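Local coordinates for cytolethal distending toxin protein C (Haemophilus ducreyi, PDB 1SR4) that forms, together with subunits A and B, a tripartite bacterial genotoxin, the cytolethal distending toxin, in which it probably serves as a carbohydrate-binding, ricin-like lectin subunit, at residues 31-35 with 81-85; 63-68 with 93-98; 102-107 with 142-146. All coordinates share one frame. Residues are numbered along the deposited sequence.

Interaction 1: residues 31-35 with 81-85; sequences VKNDH and GKGTT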
loop_
_atom_site.group_PDB
_atom_site.type_symbol
_atom_site.label_atom_id
_atom_site.label_comp_id
_atom_site.label_asym_id
_atom_site.label_seq_id
_atom_site.Cartn_x
_atom_site.Cartn_y
_atom_site.Cartn_z
ATOM N N VAL C 31 -1.320 -5.372 -20.636
ATOM C CA VAL C 31 -0.660 -6.429 -21.396
ATOM C C VAL C 31 -1.673 -7.564 -21.344
ATOM O O VAL C 31 -2.202 -7.876 -20.272
ATOM C CB VAL C 31 0.666 -6.856 -20.725
ATOM C CG1 VAL C 31 1.302 -8.005 -21.490
ATOM C CG2 VAL C 31 1.634 -5.653 -20.684
ATOM N N LYS C 32 -1.976 -8.158 -22.493
ATOM C CA LYS C 32 -2.971 -9.224 -22.543
ATOM C C LYS C 32 -2.401 -10.613 -22.785
ATOM O O LYS C 32 -1.280 -10.763 -23.273
ATOM C CB LYS C 32 -3.993 -8.930 -23.644
ATOM C CG LYS C 32 -4.953 -7.773 -23.354
ATOM C CD LYS C 32 -5.971 -7.684 -24.491
ATOM C CE LYS C 32 -7.149 -6.774 -24.164
ATOM N NZ LYS C 32 -8.192 -6.866 -25.236
ATOM N N ASN C 33 -3.172 -11.634 -22.411
ATOM C CA ASN C 33 -2.751 -13.000 -22.662
ATOM C C ASN C 33 -3.708 -13.531 -23.726
ATOM O O ASN C 33 -4.769 -12.962 -23.961
ATOM C CB ASN C 33 -2.768 -13.860 -21.383
ATOM C CG ASN C 33 -4.158 -14.056 -20.802
ATOM O OD1 ASN C 33 -4.990 -14.757 -21.372
ATOM N ND2 ASN C 33 -4.408 -13.443 -19.649
ATOM N N ASP C 34 -3.318 -14.616 -24.369
ATOM C CA ASP C 34 -4.096 -15.221 -25.441
ATOM C C ASP C 34 -4.951 -16.393 -24.972
ATOM O O ASP C 34 -5.612 -17.047 -25.774
ATOM C CB ASP C 34 -3.124 -15.690 -26.527
ATOM C CG ASP C 34 -1.775 -16.143 -25.948
ATOM O OD1 ASP C 34 -1.024 -15.293 -25.399
ATOM O OD2 ASP C 34 -1.469 -17.351 -26.036
ATOM N N HIS C 35 -4.944 -16.653 -23.673
ATOM C CA HIS C 35 -5.701 -17.771 -23.138
ATOM C C HIS C 35 -7.199 -17.503 -23.110
ATOM O O HIS C 35 -8.007 -18.433 -23.072
ATOM C CB HIS C 35 -5.218 -18.113 -21.734
ATOM C CG HIS C 35 -5.773 -19.399 -21.208
ATOM N ND1 HIS C 35 -5.332 -20.633 -21.642
ATOM C CD2 HIS C 35 -6.746 -19.646 -20.299
ATOM C CE1 HIS C 35 -6.011 -21.583 -21.022
ATOM N NE2 HIS C 35 -6.875 -21.011 -20.202
ATOM N N GLY C 81 5.688 -16.735 -29.005
ATOM C CA GLY C 81 4.380 -17.047 -29.541
ATOM C C GLY C 81 3.423 -15.881 -29.514
ATOM O O GLY C 81 3.728 -14.816 -30.033
ATOM N N LYS C 82 2.268 -16.069 -28.889
ATOM C CA LYS C 82 1.285 -15.009 -28.827
ATOM C C LYS C 82 1.314 -14.217 -27.522
ATOM O O LYS C 82 0.340 -13.536 -27.201
ATOM C CB LYS C 82 -0.118 -15.585 -29.043
ATOM C CG LYS C 82 -0.255 -16.421 -30.308
ATOM C CD LYS C 82 0.107 -15.620 -31.550
ATOM C CE LYS C 82 -0.854 -14.452 -31.752
ATOM N NZ LYS C 82 -0.412 -13.558 -32.866
ATOM N N GLY C 83 2.412 -14.308 -26.770
ATOM C CA GLY C 83 2.493 -13.551 -25.531
ATOM C C GLY C 83 2.680 -14.346 -24.250
ATOM O O GLY C 83 2.861 -13.754 -23.189
ATOM N N THR C 84 2.617 -15.671 -24.336
ATOM C CA THR C 84 2.815 -16.539 -23.176
ATOM C C THR C 84 3.477 -17.846 -23.590
ATOM O O THR C 84 3.489 -18.207 -24.769
ATOM C CB THR C 84 1.486 -16.973 -22.496
ATOM O OG1 THR C 84 0.687 -17.685 -23.449
ATOM C CG2 THR C 84 0.710 -15.775 -21.955
ATOM N N THR C 85 4.028 -18.546 -22.607
ATOM C CA THR C 85 4.614 -19.852 -22.834
ATOM C C THR C 85 4.540 -20.569 -21.487
ATOM O O THR C 85 4.097 -19.979 -20.488
ATOM C CB THR C 85 6.091 -19.778 -23.374
ATOM O OG1 THR C 85 6.515 -21.096 -23.753
ATOM C CG2 THR C 85 7.060 -19.258 -22.309
HETATM O O HOH W 1 1.256 -11.203 -23.480
HETATM O O HOH W 2 -1.726 -11.340 -26.309
HETATM O O HOH W 3 1.624 -17.965 -26.772
HETATM O O HOH W 4 -1.947 -17.840 -23.111
#
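Entering from the turn, the backbone of residues 81-85 meets the loop 31-35 first at Lys82, and water does much of the joining. The Lys82 CB lies 3.6 Å from Asp34 CG, but the long side chain then leads away, so the contact uses its aliphatic root and not its charge. Lys82 N gives a hydrogen bond to water 3 (2.9 Å), which in turn donates to Asp34 OD2 (3.2 Å). Lys82 O, only 2.9 Å from Asp34 OD1, cannot bond to it, since both are acceptors; instead it receives from water 2, which also donates to Lys32 O. At Gly83 the backbone has a positive phi at which a CB would jam against the carbonyl of Lys82, so glycine suits the place; its O shares water 1 with Lys32 O. Thr84 uses both ends of its short branched side chain: CG2 packs 4.0 Å from CB of Asn33, whose OD1 accepts from His35 N (3.0 Å) in an Asx turn, while OG1 is hydrogen-bonded to water 4 (2.7 Å), which also gives a weak hydrogen bond to Asp34 OD2. Thr85 continues into the hairpin, pairing with Cys76. The whole is a hydrated surface contact in the hairpin (cap) layer of a beta-trefoil, where the hairpin-like loop of the first repeat, between strands 19-24 and 46-50, packs on the hairpin of the second.

Interaction 2: residues 63-68 with 93-98; sequences GTLVQF and TVFNLI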
loop_
_atom_site.group_PDB
_atom_site.type_symbol
_atom_site.label_atom_id
_atom_site.label_comp_id
_atom_site.label_asym_id
_atom_site.label_seq_id
_atom_site.Cartn_x
_atom_site.Cartn_y
_atom_site.Cartn_z
ATOM N N GLY C 63 16.417 -6.083 -7.760
ATOM C CA GLY C 63 14.977 -6.092 -7.968
ATOM C C GLY C 63 14.353 -7.374 -7.428
ATOM O O GLY C 63 15.027 -8.152 -6.741
ATOM N N THR C 64 13.076 -7.592 -7.736
ATOM C CA THR C 64 12.357 -8.783 -7.275
ATOM C C THR C 64 11.974 -9.661 -8.462
ATOM O O THR C 64 11.269 -9.219 -9.365
ATOM C CB THR C 64 11.061 -8.392 -6.534
ATOM O OG1 THR C 64 11.390 -7.574 -5.405
ATOM C CG2 THR C 64 10.294 -9.646 -6.086
ATOM N N LEU C 65 12.416 -10.910 -8.451
ATOM C CA LEU C 65 12.119 -11.812 -9.559
ATOM C C LEU C 65 10.694 -12.335 -9.470
ATOM O O LEU C 65 10.255 -12.788 -8.414
ATOM C CB LEU C 65 13.133 -12.972 -9.579
ATOM C CG LEU C 65 14.597 -12.513 -9.690
ATOM C CD1 LEU C 65 15.493 -13.733 -9.865
ATOM C CD2 LEU C 65 14.782 -11.562 -10.876
ATOM N N VAL C 66 9.966 -12.249 -10.581
ATOM C CA VAL C 66 8.581 -12.702 -10.629
ATOM C C VAL C 66 8.215 -13.307 -11.977
ATOM O O VAL C 66 9.013 -13.344 -12.913
ATOM C CB VAL C 66 7.567 -11.529 -10.396
ATOM C CG1 VAL C 66 7.880 -10.785 -9.091
ATOM C CG2 VAL C 66 7.600 -10.564 -11.593
ATOM N N GLN C 67 6.987 -13.798 -12.045
ATOM C CA GLN C 67 6.434 -14.317 -13.281
ATOM C C GLN C 67 5.017 -13.760 -13.285
ATOM O O GLN C 67 4.445 -13.513 -12.227
ATOM C CB GLN C 67 6.385 -15.847 -13.285
ATOM C CG GLN C 67 7.746 -16.531 -13.343
ATOM C CD GLN C 67 7.610 -18.042 -13.276
ATOM O OE1 GLN C 67 7.042 -18.570 -12.325
ATOM N NE2 GLN C 67 8.119 -18.741 -14.291
ATOM N N PHE C 68 4.465 -13.541 -14.470
ATOM C CA PHE C 68 3.100 -13.061 -14.597
ATOM C C PHE C 68 2.367 -14.286 -15.145
ATOM O O PHE C 68 2.565 -14.675 -16.296
ATOM C CB PHE C 68 3.045 -11.885 -15.571
ATOM C CG PHE C 68 3.909 -10.721 -15.150
ATOM C CD1 PHE C 68 3.576 -9.956 -14.039
ATOM C CD2 PHE C 68 5.097 -10.438 -15.823
ATOM C CE1 PHE C 68 4.418 -8.923 -13.599
ATOM C CE2 PHE C 68 5.940 -9.411 -15.387
ATOM C CZ PHE C 68 5.599 -8.657 -14.277
ATOM N N THR C 93 10.251 -16.548 -18.983
ATOM C CA THR C 93 9.108 -16.125 -18.180
ATOM C C THR C 93 9.413 -15.407 -16.887
ATOM O O THR C 93 8.507 -14.820 -16.290
ATOM C CB THR C 93 8.213 -17.324 -17.841
ATOM O OG1 THR C 93 8.954 -18.265 -17.061
ATOM C CG2 THR C 93 7.751 -18.014 -19.128
ATOM N N VAL C 94 10.668 -15.447 -16.444
ATOM C CA VAL C 94 11.014 -14.781 -15.198
ATOM C C VAL C 94 11.450 -13.346 -15.464
ATOM O O VAL C 94 12.387 -13.087 -16.231
ATOM C CB VAL C 94 12.114 -15.530 -14.439
ATOM C CG1 VAL C 94 12.519 -14.747 -13.173
ATOM C CG2 VAL C 94 11.600 -16.931 -14.044
ATOM N N PHE C 95 10.739 -12.415 -14.841
ATOM C CA PHE C 95 11.046 -11.003 -15.007
ATOM C C PHE C 95 11.474 -10.404 -13.680
ATOM O O PHE C 95 11.425 -11.071 -12.650
ATOM C CB PHE C 95 9.863 -10.279 -15.654
ATOM C CG PHE C 95 9.693 -10.645 -17.099
ATOM C CD1 PHE C 95 10.434 -9.992 -18.093
ATOM C CD2 PHE C 95 8.901 -11.729 -17.464
ATOM C CE1 PHE C 95 10.395 -10.418 -19.421
ATOM C CE2 PHE C 95 8.854 -12.168 -18.795
ATOM C CZ PHE C 95 9.610 -11.506 -19.777
ATOM N N ASN C 96 11.866 -9.140 -13.711
ATOM C CA ASN C 96 12.460 -8.498 -12.548
ATOM C C ASN C 96 11.890 -7.105 -12.251
ATOM O O ASN C 96 12.114 -6.176 -13.017
ATOM C CB ASN C 96 13.963 -8.454 -12.866
ATOM C CG ASN C 96 14.812 -7.870 -11.767
ATOM O OD1 ASN C 96 14.371 -7.685 -10.636
ATOM N ND2 ASN C 96 16.068 -7.590 -12.100
ATOM N N LEU C 97 11.179 -6.968 -11.131
ATOM C CA LEU C 97 10.573 -5.689 -10.748
ATOM C C LEU C 97 11.577 -4.764 -10.066
ATOM O O LEU C 97 12.168 -5.111 -9.056
ATOM C CB LEU C 97 9.377 -5.906 -9.801
ATOM C CG LEU C 97 8.259 -6.873 -10.240
ATOM C CD1 LEU C 97 7.090 -6.839 -9.237
ATOM C CD2 LEU C 97 7.760 -6.485 -11.635
ATOM N N ILE C 98 11.732 -3.576 -10.633
ATOM C CA ILE C 98 12.644 -2.541 -10.137
ATOM C C ILE C 98 11.765 -1.387 -9.616
ATOM O O ILE C 98 11.077 -0.738 -10.397
ATOM C CB ILE C 98 13.529 -1.974 -11.299
ATOM C CG1 ILE C 98 14.395 -3.082 -11.922
ATOM C CG2 ILE C 98 14.366 -0.786 -10.803
ATOM C CD1 ILE C 98 15.284 -3.861 -10.930
HETATM O O HOH W 5 11.477 -4.990 -6.191
HETATM O O HOH W 6 6.001 -14.167 -16.828
#
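Leu97, Phe95 and Val66 carry much of this antiparallel strand pairing. Leu97 loses 83 Å² to the other segment: its backbone forms a reciprocal pair with Thr64 (Leu97 N to Thr64 O 2.9 Å, Thr64 N to Leu97 O 3.0 Å), and its branched end fills the space beside Val66, whose CG2 lies 4.0 Å from Leu97 CG, and the edge of the Phe68 ring, whose CZ is 4.0 Å from Leu97 CD2. Phe95 repeats the pattern two residues earlier. Its N reaches Val66 O at 2.7 Å and Val66 N reaches Phe95 O at 2.8 Å, while Phe95 CB packs 4.0 Å from Phe68 CE2. The beta-branched Val66 suits an extended strand and projects on the same face as Thr64, Phe95 and Leu97. Leu65 and Asn96, the non-hydrogen-bonded pair, occupy the other face, where Leu65 CD2 rests 3.8 Å from Asn96 CB and Asn96 ND2 is hydrogen-bonded to Arg60 O. Gly63 has no room for a side chain: a CB would run into Asn96 OD1 and Leu97 O. At the far end Gln67 NE2 donates to Thr93 OG1 (2.9 Å). Strand 64-69 has strand 46-50 on its other flank and strand 95-99 has strand 105-109; short helix 90-93 leads into the pairing, Phe77 meets the Phe95 ring, and Ile25 of the subunit B chain packs on Leu97.

Interaction 3: residues 102-107 with 142-146; sequences TGAFLI and YQWGI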
loop_
_atom_site.group_PDB
_atom_site.type_symbol
_atom_site.label_atom_id
_atom_site.label_comp_id
_atom_site.label_asym_id
_atom_site.label_seq_id
_atom_site.Cartn_x
_atom_site.Cartn_y
_atom_site.Cartn_z
ATOM N N THR C 102 8.410 6.855 -7.805
ATOM C CA THR C 102 7.021 7.240 -8.078
ATOM C C THR C 102 5.996 6.138 -7.833
ATOM O O THR C 102 4.790 6.416 -7.806
ATOM C CB THR C 102 6.790 7.703 -9.531
ATOM O OG1 THR C 102 6.842 6.573 -10.406
ATOM C CG2 THR C 102 7.836 8.739 -9.952
ATOM N N GLY C 103 6.452 4.898 -7.663
ATOM C CA GLY C 103 5.505 3.807 -7.476
ATOM C C GLY C 103 5.347 3.032 -8.780
ATOM O O GLY C 103 4.717 1.978 -8.823
ATOM N N ALA C 104 5.874 3.592 -9.865
ATOM C CA ALA C 104 5.861 2.899 -11.141
ATOM C C ALA C 104 7.018 1.906 -11.021
ATOM O O ALA C 104 7.876 2.055 -10.139
ATOM C CB ALA C 104 6.149 3.867 -12.268
ATOM N N PHE C 105 7.048 0.920 -11.911
ATOM C CA PHE C 105 8.117 -0.066 -11.921
ATOM C C PHE C 105 8.758 -0.142 -13.285
ATOM O O PHE C 105 8.110 0.125 -14.313
ATOM C CB PHE C 105 7.584 -1.472 -11.594
ATOM C CG PHE C 105 7.123 -1.615 -10.184
ATOM C CD1 PHE C 105 8.030 -1.955 -9.179
ATOM C CD2 PHE C 105 5.812 -1.307 -9.840
ATOM C CE1 PHE C 105 7.636 -1.979 -7.835
ATOM C CE2 PHE C 105 5.411 -1.330 -8.492
ATOM C CZ PHE C 105 6.328 -1.665 -7.499
ATOM N N LEU C 106 10.041 -0.485 -13.270
ATOM C CA LEU C 106 10.774 -0.753 -14.493
ATOM C C LEU C 106 10.707 -2.280 -14.443
ATOM O O LEU C 106 10.623 -2.859 -13.356
ATOM C CB LEU C 106 12.237 -0.313 -14.396
ATOM C CG LEU C 106 12.621 0.997 -15.075
ATOM C CD1 LEU C 106 11.982 2.133 -14.316
ATOM C CD2 LEU C 106 14.154 1.160 -15.107
ATOM N N ILE C 107 10.717 -2.946 -15.586
ATOM C CA ILE C 107 10.685 -4.402 -15.565
ATOM C C ILE C 107 11.768 -4.954 -16.475
ATOM O O ILE C 107 11.807 -4.625 -17.665
ATOM C CB ILE C 107 9.330 -4.972 -16.042
ATOM C CG1 ILE C 107 8.191 -4.432 -15.170
ATOM C CG2 ILE C 107 9.369 -6.509 -15.964
ATOM C CD1 ILE C 107 6.797 -4.904 -15.600
ATOM N N TYR C 142 9.450 3.340 -20.249
ATOM C CA TYR C 142 10.087 2.293 -19.448
ATOM C C TYR C 142 9.302 1.938 -18.205
ATOM O O TYR C 142 9.681 1.022 -17.488
ATOM C CB TYR C 142 11.457 2.772 -18.954
ATOM C CG TYR C 142 12.486 2.937 -20.026
ATOM C CD1 TYR C 142 13.473 1.979 -20.210
ATOM C CD2 TYR C 142 12.445 4.027 -20.881
ATOM C CE1 TYR C 142 14.407 2.096 -21.235
ATOM C CE2 TYR C 142 13.368 4.163 -21.907
ATOM C CZ TYR C 142 14.345 3.193 -22.077
ATOM O OH TYR C 142 15.260 3.321 -23.087
ATOM N N GLN C 143 8.226 2.678 -17.952
ATOM C CA GLN C 143 7.434 2.523 -16.742
ATOM C C GLN C 143 6.177 1.701 -16.853
ATOM O O GLN C 143 5.432 1.815 -17.817
ATOM C CB GLN C 143 7.071 3.904 -16.213
ATOM C CG GLN C 143 8.273 4.824 -15.955
ATOM C CD GLN C 143 7.817 6.147 -15.389
ATOM O OE1 GLN C 143 6.873 6.192 -14.596
ATOM N NE2 GLN C 143 8.486 7.232 -15.772
ATOM N N TRP C 144 5.932 0.912 -15.815
ATOM C CA TRP C 144 4.787 0.027 -15.745
ATOM C C TRP C 144 3.985 0.179 -14.459
ATOM O O TRP C 144 4.545 0.398 -13.382
ATOM C CB TRP C 144 5.289 -1.412 -15.865
ATOM C CG TRP C 144 5.954 -1.609 -17.187
ATOM C CD1 TRP C 144 7.255 -1.342 -17.510
ATOM C CD2 TRP C 144 5.297 -1.946 -18.406
ATOM N NE1 TRP C 144 7.442 -1.481 -18.870
ATOM C CE2 TRP C 144 6.255 -1.849 -19.443
ATOM C CE3 TRP C 144 3.982 -2.312 -18.726
ATOM C CZ2 TRP C 144 5.938 -2.108 -20.785
ATOM C CZ3 TRP C 144 3.664 -2.565 -20.057
ATOM C CH2 TRP C 144 4.639 -2.461 -21.069
ATOM N N GLY C 145 2.671 0.050 -14.572
ATOM C CA GLY C 145 1.837 0.122 -13.387
ATOM C C GLY C 145 1.350 -1.279 -13.063
ATOM O O GLY C 145 0.862 -1.978 -13.951
ATOM N N ILE C 146 1.537 -1.719 -11.822
ATOM C CA ILE C 146 1.056 -3.033 -11.383
ATOM C C ILE C 146 -0.225 -2.593 -10.685
ATOM O O ILE C 146 -0.200 -2.164 -9.536
ATOM C CB ILE C 146 2.035 -3.696 -10.377
ATOM C CG1 ILE C 146 3.307 -4.178 -11.094
ATOM C CG2 ILE C 146 1.403 -4.963 -9.774
ATOM C CD1 ILE C 146 4.016 -3.117 -11.865
HETATM O O HOH W 7 5.600 7.452 -12.625
HETATM O O HOH W 8 2.344 0.752 -9.987
HETATM O O HOH W 9 11.053 -1.294 -17.930
#
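This is the short closing seam of the six-stranded beta-trefoil barrel, where the two outermost strands of its antiparallel sheet, 105-109 and 144-147, meet through a single bridge. The short strand segments cross at 108° with their axes 6.3 Å apart at closest, so they splay quickly and only Phe105 and Trp144 form a true pair: Phe105 N to Trp144 O is 2.9 Å and Trp144 N to Phe105 O is 2.8 Å. Beyond the bridge, water takes over: water 8 joins Gly103 O to Ile146 N, and water 9 joins Ile107 N to Tyr142 O. Apolar side chains pack across the seam. Phe105 CD2 presses to 3.3 Å from Ile146 CD1, and Ile107 CD1 lies 3.8 Å from Trp144 CG; the indole NH is satisfied separately by Ile116 O. Gly103, with phi of 101°, could not hold a CB clear of the Thr102 carbonyl, so glycine lets the chain turn into the strand. Small Ala104 leaves space for Gln143, its CB standing 3.4 Å from Gln143 OE1. The seam also faces the other toxin subunits: Gln143 NE2 bonds Leu200 O of the subunit A chain, and Ile25 of the subunit B chain packs on Phe105. Thr102 OG1 accepts from Ala104 N (3.2 Å) in an ST turn and donates to water 7 (2.7 Å), which donates a hydrogen bond to Gln143 OE1 (2.7 Å).

In the fold
Interactions 2 and 3 belong to one barrel: strands 95-99 and 105-109 are consecutive neighbours, so the contact centres lie about 12 Å apart and meet through a probable hydrogen bond from Ile98 N to Leu106 O (3.0 Å), with Phe95 CB packing 3.8 Å from Ile107 CG2. Interaction 1 lies at the surface, its centre about 17 Å from that of interaction 2 and about 20 Å from that of interaction 3, across the chain's centre. It still touches both: Thr85 CG2 is 3.5 Å from Thr93 CG2, and Val31 CG2 is 3.7 Å from Trp144 CZ3. Subunits A and B reach interactions 2 and 3, whereas no other chain of the assembly touches the segments of interaction 1.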